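Local coordinates for protein glycosyl hydrolase 25 (Streptococcus pneumoniae, PDB 4FF5) that probably cleaves glycosidic bonds of cell-wall polysaccharide as a family 25 glycosyl hydrolase, and serves as a virulence factor of the pneumococcus that participates in host-cell invasion, at residues M163-E168 and S195-F201; G187-M191 and P220-L224. One frame throughout, in Å; residues are numbered along the deposited sequence. Where two conformers were deposited one is given.

Interaction 1: M163-E168 and S195-F201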
ATOM      1  N   MET A 163     -12.660 -15.943  -4.067  1.00 18.35           N
ATOM      2  CA  MET A 163     -11.649 -14.960  -3.729  1.00 18.52           C
ATOM      3  C   MET A 163     -12.036 -14.167  -2.476  1.00 18.23           C
ATOM      4  O   MET A 163     -11.159 -13.814  -1.693  1.00 18.54           O
ATOM      5  CB  MET A 163     -11.356 -14.036  -4.931  1.00 19.27           C
ATOM      6  CG  MET A 163     -10.008 -13.339  -4.872  1.00 20.13           C
ATOM      7  SD  MET A 163      -8.613 -14.467  -4.631  1.00 21.35           S
ATOM      8  CE  MET A 163      -7.397 -13.207  -4.210  1.00 21.22           C
ATOM      9  N   ASN A 164     -13.332 -13.909  -2.270  1.00 17.53           N
ATOM     10  CA  ASN A 164     -13.781 -13.183  -1.071  1.00 17.86           C
ATOM     11  C   ASN A 164     -13.373 -13.913   0.214  1.00 17.97           C
ATOM     12  O   ASN A 164     -12.873 -13.301   1.161  1.00 16.76           O
ATOM     13  CB  ASN A 164     -15.295 -12.938  -1.077  1.00 17.86           C
ATOM     14  CG  ASN A 164     -15.747 -12.045   0.076  1.00 18.21           C
ATOM     15  OD1 ASN A 164     -15.074 -11.078   0.425  1.00 17.72           O
ATOM     16  ND2 ASN A 164     -16.913 -12.356   0.653  1.00 18.59           N
ATOM     17  N   GLU A 165     -13.547 -15.231   0.208  1.00 18.88           N
ATOM     18  CA  GLU A 165     -13.155 -16.081   1.340  1.00 20.32           C
ATOM     19  C   GLU A 165     -11.632 -16.096   1.556  1.00 20.30           C
ATOM     20  O   GLU A 165     -11.157 -15.959   2.690  1.00 21.09           O
ATOM     21  CB  GLU A 165     -13.661 -17.506   1.144  1.00 21.15           C
ATOM     22  CG  GLU A 165     -15.122 -17.692   1.494  1.00 23.30           C
ATOM     23  N   GLY A 166     -10.878 -16.248   0.471  1.00 19.45           N
ATOM     24  CA  GLY A 166      -9.421 -16.250   0.562  1.00 19.24           C
ATOM     25  C   GLY A 166      -8.880 -14.936   1.098  1.00 18.28           C
ATOM     26  O   GLY A 166      -7.956 -14.924   1.925  1.00 19.06           O
ATOM     27  N   VAL A 167      -9.456 -13.826   0.630  1.00 17.17           N
ATOM     28  CA  VAL A 167      -9.061 -12.493   1.106  1.00 16.48           C
ATOM     29  C   VAL A 167      -9.313 -12.395   2.614  1.00 17.24           C
ATOM     30  O   VAL A 167      -8.455 -11.923   3.368  1.00 16.47           O
ATOM     31  CB  VAL A 167      -9.800 -11.380   0.344  1.00 15.91           C
ATOM     32  CG1 VAL A 167      -9.671 -10.039   1.069  1.00 15.59           C
ATOM     33  CG2 VAL A 167      -9.261 -11.288  -1.084  1.00 15.62           C
ATOM     34  N   GLU A 168     -10.492 -12.860   3.043  1.00 17.28           N
ATOM     35  CA  GLU A 168     -10.812 -12.911   4.457  1.00 18.24           C
ATOM     36  C   GLU A 168      -9.856 -13.813   5.237  1.00 18.73           C
ATOM     37  O   GLU A 168      -9.484 -13.474   6.351  1.00 18.55           O
ATOM     38  CB  GLU A 168     -12.268 -13.357   4.685  1.00 18.59           C
ATOM     39  CG  GLU A 168     -12.606 -13.651   6.145  1.00 19.92           C
ATOM     40  CD  GLU A 168     -12.407 -12.468   7.097  1.00 19.61           C
ATOM     41  OE1 GLU A 168     -12.241 -11.313   6.657  1.00 18.71           O
ATOM     42  OE2 GLU A 168     -12.447 -12.692   8.332  1.00 20.98           O
ATOM     43  N   SER A 195     -17.590 -10.195  -5.486  1.00 19.16           N
ATOM     44  CA  SER A 195     -18.278  -9.918  -4.232  1.00 19.26           C
ATOM     45  C   SER A 195     -17.297  -9.789  -3.068  1.00 19.53           C
ATOM     46  O   SER A 195     -17.540 -10.326  -1.981  1.00 20.19           O
ATOM     47  CB  SER A 195     -19.293 -11.034  -3.925  1.00 19.64           C
ATOM     48  OG  SER A 195     -20.268 -11.131  -4.940  1.00 19.04           O
ATOM     49  N   ILE A 196     -16.189  -9.087  -3.310  1.00 18.68           N
ATOM     50  CA  ILE A 196     -15.170  -8.864  -2.287  1.00 18.83           C
ATOM     51  C   ILE A 196     -15.729  -7.907  -1.247  1.00 18.80           C
ATOM     52  O   ILE A 196     -15.958  -6.722  -1.524  1.00 18.79           O
ATOM     53  CB  ILE A 196     -13.867  -8.257  -2.849  1.00 18.27           C
ATOM     54  CG1 ILE A 196     -13.289  -9.085  -4.015  1.00 18.98           C
ATOM     55  CG2 ILE A 196     -12.850  -8.107  -1.722  1.00 19.21           C
ATOM     56  CD1 ILE A 196     -12.795 -10.476  -3.658  1.00 19.13           C
ATOM     57  N   ASP A 197     -15.952  -8.454  -0.064  1.00 19.78           N
ATOM     58  CA  ASP A 197     -16.507  -7.723   1.067  1.00 19.96           C
ATOM     59  C   ASP A 197     -15.408  -6.904   1.711  1.00 18.96           C
ATOM     60  O   ASP A 197     -14.397  -7.450   2.165  1.00 19.88           O
ATOM     61  CB  ASP A 197     -17.048  -8.734   2.067  1.00 21.99           C
ATOM     62  CG  ASP A 197     -17.951  -8.109   3.125  1.00 23.42           C
ATOM     63  OD1 ASP A 197     -17.989  -6.867   3.279  1.00 23.64           O
ATOM     64  OD2 ASP A 197     -18.629  -8.897   3.814  1.00 25.41           O
ATOM     65  N   THR A 198     -15.596  -5.593   1.763  1.00 17.67           N
ATOM     66  CA  THR A 198     -14.589  -4.730   2.387  1.00 16.77           C
ATOM     67  C   THR A 198     -14.941  -4.375   3.851  1.00 16.81           C
ATOM     68  O   THR A 198     -14.164  -3.699   4.529  1.00 16.60           O
ATOM     69  CB  THR A 198     -14.356  -3.442   1.572  1.00 16.72           C
ATOM     70  OG1 THR A 198     -15.504  -2.584   1.674  1.00 16.88           O
ATOM     71  CG2 THR A 198     -14.085  -3.770   0.093  1.00 16.52           C
ATOM     72  N   GLY A 199     -16.103  -4.837   4.310  1.00 17.21           N
ATOM     73  CA  GLY A 199     -16.688  -4.428   5.601  1.00 17.56           C
ATOM     74  C   GLY A 199     -15.802  -4.593   6.831  1.00 17.60           C
ATOM     75  O   GLY A 199     -15.793  -3.746   7.715  1.00 18.11           O
ATOM     76  N   LYS A 200     -15.042  -5.683   6.893  1.00 18.12           N
ATOM     77  CA  LYS A 200     -14.189  -5.946   8.051  1.00 17.97           C
ATOM     78  C   LYS A 200     -12.823  -5.246   8.032  1.00 17.73           C
ATOM     79  O   LYS A 200     -12.098  -5.250   9.046  1.00 16.70           O
ATOM     80  CB  LYS A 200     -14.022  -7.445   8.253  1.00 19.35           C
ATOM     81  CG  LYS A 200     -15.344  -8.169   8.462  1.00 20.68           C
ATOM     82  CD  LYS A 200     -15.129  -9.415   9.284  1.00 22.62           C
ATOM     83  CE  LYS A 200     -15.338 -10.667   8.474  1.00 23.88           C
ATOM     84  NZ  LYS A 200     -15.506 -11.783   9.457  1.00 24.19           N
ATOM     85  N   PHE A 201     -12.471  -4.651   6.888  1.00 16.52           N
ATOM     86  CA  PHE A 201     -11.236  -3.884   6.795  1.00 16.25           C
ATOM     87  C   PHE A 201     -11.433  -2.524   7.434  1.00 17.01           C
ATOM     88  O   PHE A 201     -12.566  -2.053   7.567  1.00 17.66           O
ATOM     89  CB  PHE A 201     -10.778  -3.756   5.330  1.00 14.82           C
ATOM     90  CG  PHE A 201     -10.365  -5.061   4.735  1.00 14.51           C
ATOM     91  CD1 PHE A 201     -11.293  -5.894   4.116  1.00 14.35           C
ATOM     92  CD2 PHE A 201      -9.037  -5.480   4.820  1.00 14.15           C
ATOM     93  CE1 PHE A 201     -10.911  -7.132   3.597  1.00 14.76           C
ATOM     94  CE2 PHE A 201      -8.659  -6.706   4.295  1.00 14.31           C
ATOM     95  CZ  PHE A 201      -9.590  -7.541   3.694  1.00 14.05           C
TER
HETATM   96  O   HOH W   1     -13.060 -10.033   2.016  1.00 13.44           O
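A single side-chain oxygen, N164 OD1, takes both a direct and a water-mediated link to D197: in the first turn of helix 163-177 it accepts a hydrogen bond from D197 N (2.8 Å, nearly straight). Asparagine suits the place because its side-chain carbonyl can accept from a loop NH while the helix backbone keeps its own bonds, such as E168 N to N164 O. A water lies 2.8 Å from N164 OD1 and 2.9 Å from D197 O. D197 in turn shapes the loop: its OD1 accepts from G199 N at 3.0 Å, an Asx turn overlapping the type I turn T198-F201. Beneath lies an apolar layer. I196 CD1 sits 4.0 Å from M163 CB, and V167 CG1 meets the F201 ring edge, 3.6 Å from CZ; I184 touches V167, I196 and F201. At the exposed border K200 NZ makes a weak, long salt bridge to E168 OE2 (3.4 Å), while E168 OE1 pairs with R171. A helix packed against the loop entering strand 203-207 belongs to the outer layer of a TIM-type barrel.

Interaction 2: G187-M191 and P220-L224. With EDO (1,2-ethanediol), chain G.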
ATOM      1  N   GLY A 187      -9.767  -2.946  -7.101  1.00 12.82           N
ATOM      2  CA  GLY A 187     -10.477  -2.177  -8.144  1.00 13.01           C
ATOM      3  C   GLY A 187     -11.981  -2.381  -7.999  1.00 13.10           C
ATOM      4  O   GLY A 187     -12.438  -3.393  -7.430  1.00 12.80           O
ATOM      5  N   VAL A 188     -12.769  -1.434  -8.516  1.00 13.15           N
ATOM      6  CA  VAL A 188     -14.222  -1.497  -8.338  1.00 13.86           C
ATOM      7  C   VAL A 188     -14.826  -2.724  -9.057  1.00 14.89           C
ATOM      8  O   VAL A 188     -15.651  -3.468  -8.485  1.00 14.70           O
ATOM      9  CB  VAL A 188     -14.905  -0.195  -8.816  1.00 14.03           C
ATOM     10  CG1 VAL A 188     -16.418  -0.369  -8.812  1.00 14.30           C
ATOM     11  CG2 VAL A 188     -14.491   0.973  -7.914  1.00 13.70           C
ATOM     12  N   TYR A 189     -14.419  -2.926 -10.301  1.00 15.93           N
ATOM     13  CA  TYR A 189     -14.959  -4.039 -11.073  1.00 18.39           C
ATOM     14  C   TYR A 189     -14.609  -5.394 -10.463  1.00 17.38           C
ATOM     15  O   TYR A 189     -15.454  -6.284 -10.398  1.00 17.72           O
ATOM     16  CB  TYR A 189     -14.477  -3.958 -12.517  1.00 22.25           C
ATOM     17  CG  TYR A 189     -14.985  -2.749 -13.259  1.00 25.61           C
ATOM     18  CD1 TYR A 189     -16.351  -2.540 -13.440  1.00 27.44           C
ATOM     19  CD2 TYR A 189     -14.095  -1.819 -13.781  1.00 28.38           C
ATOM     20  CE1 TYR A 189     -16.819  -1.422 -14.113  1.00 31.09           C
ATOM     21  CE2 TYR A 189     -14.550  -0.698 -14.457  1.00 32.30           C
ATOM     22  CZ  TYR A 189     -15.913  -0.511 -14.627  1.00 32.81           C
ATOM     23  OH  TYR A 189     -16.354   0.606 -15.306  1.00 37.15           O
ATOM     24  N   PHE A 190     -13.368  -5.545 -10.002  1.00 16.68           N
ATOM     25  CA  PHE A 190     -12.954  -6.787  -9.355  1.00 16.26           C
ATOM     26  C   PHE A 190     -13.787  -7.057  -8.094  1.00 16.21           C
ATOM     27  O   PHE A 190     -14.301  -8.161  -7.897  1.00 15.59           O
ATOM     28  CB  PHE A 190     -11.453  -6.760  -9.005  1.00 16.08           C
ATOM     29  CG  PHE A 190     -10.911  -8.107  -8.611  1.00 16.62           C
ATOM     30  CD1 PHE A 190     -10.348  -8.946  -9.569  1.00 17.33           C
ATOM     31  CD2 PHE A 190     -11.010  -8.559  -7.306  1.00 16.89           C
ATOM     32  CE1 PHE A 190      -9.871 -10.203  -9.224  1.00 18.60           C
ATOM     33  CE2 PHE A 190     -10.534  -9.825  -6.951  1.00 17.94           C
ATOM     34  CZ  PHE A 190      -9.959 -10.648  -7.917  1.00 17.82           C
ATOM     35  N   MET A 191     -13.886  -6.037  -7.246  1.00 16.35           N
ATOM     36  CA  MET A 191     -14.655  -6.089  -6.013  1.00 17.43           C
ATOM     37  C   MET A 191     -16.085  -6.556  -6.286  1.00 17.89           C
ATOM     38  O   MET A 191     -16.582  -7.435  -5.593  1.00 17.06           O
ATOM     39  CB  MET A 191     -14.672  -4.695  -5.357  1.00 17.65           C
ATOM     40  CG  MET A 191     -15.644  -4.550  -4.191  1.00 19.64           C
ATOM     41  SD  MET A 191     -15.408  -2.965  -3.367  1.00 20.39           S
ATOM     42  CE  MET A 191     -16.140  -1.857  -4.570  1.00 22.00           C
ATOM     43  N   PRO A 220     -12.501   6.727  -8.422  1.00 17.10           N
ATOM     44  CA  PRO A 220     -13.140   5.405  -8.365  1.00 16.82           C
ATOM     45  C   PRO A 220     -14.649   5.442  -8.635  1.00 17.17           C
ATOM     46  O   PRO A 220     -15.355   6.259  -8.047  1.00 16.82           O
ATOM     47  CB  PRO A 220     -12.839   4.952  -6.945  1.00 16.06           C
ATOM     48  CG  PRO A 220     -11.503   5.579  -6.630  1.00 15.65           C
ATOM     49  CD  PRO A 220     -11.605   6.950  -7.265  1.00 16.39           C
ATOM     50  N   LYS A 221     -15.121   4.569  -9.529  1.00 17.57           N
ATOM     51  CA  LYS A 221     -16.524   4.576  -9.958  1.00 18.79           C
ATOM     52  C   LYS A 221     -17.376   3.725  -9.017  1.00 18.13           C
ATOM     53  O   LYS A 221     -17.879   2.658  -9.385  1.00 17.39           O
ATOM     54  CB  LYS A 221     -16.670   4.120 -11.421  1.00 20.49           C
ATOM     55  CG  LYS A 221     -16.038   5.067 -12.428  1.00 24.32           C
ATOM     56  CD  LYS A 221     -15.997   4.443 -13.817  1.00 26.85           C
ATOM     57  CE  LYS A 221     -14.756   4.873 -14.596  1.00 28.95           C
ATOM     58  NZ  LYS A 221     -15.000   6.122 -15.364  1.00 31.34           N
ATOM     59  N   THR A 222     -17.467   4.185  -7.775  1.00 17.68           N
ATOM     60  CA  THR A 222     -18.245   3.509  -6.737  1.00 17.87           C
ATOM     61  C   THR A 222     -18.749   4.514  -5.717  1.00 17.94           C
ATOM     62  O   THR A 222     -18.143   5.574  -5.541  1.00 17.44           O
ATOM     63  CB  THR A 222     -17.442   2.408  -6.007  1.00 17.43           C
ATOM     64  OG1 THR A 222     -18.277   1.817  -5.004  1.00 17.83           O
ATOM     65  CG2 THR A 222     -16.152   2.970  -5.329  1.00 17.31           C
ATOM     66  N   ASP A 223     -19.851   4.186  -5.048  0.50 17.91           N
ATOM     67  CA  ASP A 223     -20.311   5.003  -3.944  0.50 18.02           C
ATOM     68  C   ASP A 223     -19.880   4.408  -2.604  0.50 18.10           C
ATOM     69  O   ASP A 223     -20.359   4.844  -1.562  0.50 18.05           O
ATOM     70  CB  ASP A 223     -21.827   5.210  -3.999  0.50 18.27           C
ATOM     71  CG  ASP A 223     -22.604   3.925  -3.761  0.50 18.42           C
ATOM     72  OD1 ASP A 223     -21.982   2.895  -3.434  0.50 18.15           O
ATOM     73  OD2 ASP A 223     -23.841   3.955  -3.901  0.50 18.28           O
ATOM     74  N   LEU A 224     -18.990   3.407  -2.639  1.00 17.99           N
ATOM     75  CA  LEU A 224     -18.357   2.888  -1.416  1.00 18.83           C
ATOM     76  C   LEU A 224     -17.442   3.991  -0.861  1.00 18.97           C
ATOM     77  O   LEU A 224     -16.786   4.646  -1.661  1.00 19.34           O
ATOM     78  CB  LEU A 224     -17.549   1.615  -1.724  1.00 18.51           C
ATOM     79  CG  LEU A 224     -16.771   0.963  -0.573  1.00 18.50           C
ATOM     80  CD1 LEU A 224     -17.725   0.346   0.436  1.00 19.51           C
ATOM     81  CD2 LEU A 224     -15.792  -0.082  -1.091  1.00 17.76           C
TER
HETATM   82  C1  EDO G 306     -16.294  -6.797 -13.624  1.00 33.62           C
HETATM   83  O1  EDO G 306     -15.316  -7.740 -13.146  1.00 37.41           O
HETATM   84  C2  EDO G 306     -17.523  -6.830 -12.727  1.00 36.16           C
HETATM   85  O2  EDO G 306     -17.612  -5.551 -12.090  1.00 36.33           O
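In this TIM-type barrel, the short helix 188-193 follows strand 182-186 after the N-cap residue G187, and its first turn rests on the loop that leads from strand 203-207 to strand 228-232. The contact between the segments is van der Waals in kind, with no hydrogen bond bridging them. V188 is its centre: the compact, branched side chain fits the loop closely, with CG1 3.4 Å from K221 O and CG2 3.7 Å from T222 CG2 and 4.4 Å from P220 CB. I206 of strand 203-207 touches V188, P220 and T222, so the apolar patch continues onto the barrel wall. One helical turn on, the flexible thioether of M191 reaches L224, whose CD2 lies 3.7 Å from SD. At the exposed edge Y189 OH comes within 4.1 Å of K221 CD. Hydrogen bonds act within each segment instead. G187 has no side chain to cap the helix, but its O accepts from M191 N (3.0 Å); T222 OG1 accepts from L224 N (2.9 Å), an ST turn just after the inverse gamma turn centred on K221. A 1,2-ethanediol, probably from the crystallisation liquor, donates to Y189 O through both hydroxyls, O2 at 2.8 Å and O1 at 3.1 Å.

The centres of interactions 1 and 2 lie 14 Å apart on the same side of the chain's centre, and helix 188-193 with the loop after it connects them. Along the chain their segments alternate: 163-168, 187-191, 195-201, then 220-224. The helix begun in interaction 2 ends in a Schellman motif with S195 as its C-prime residue, where I196 N probably hydrogen-bonds to M191 O (2.8 Å), delivering the chain into interaction 1. T198 packs on both M191 and L224, joining the two apolar patches. Helix 163-177, helix 188-193 and the loops 195-201 and 220-224 thus pack outside adjacent parallel strands 151-155, 182-186 and 203-207 of the barrel.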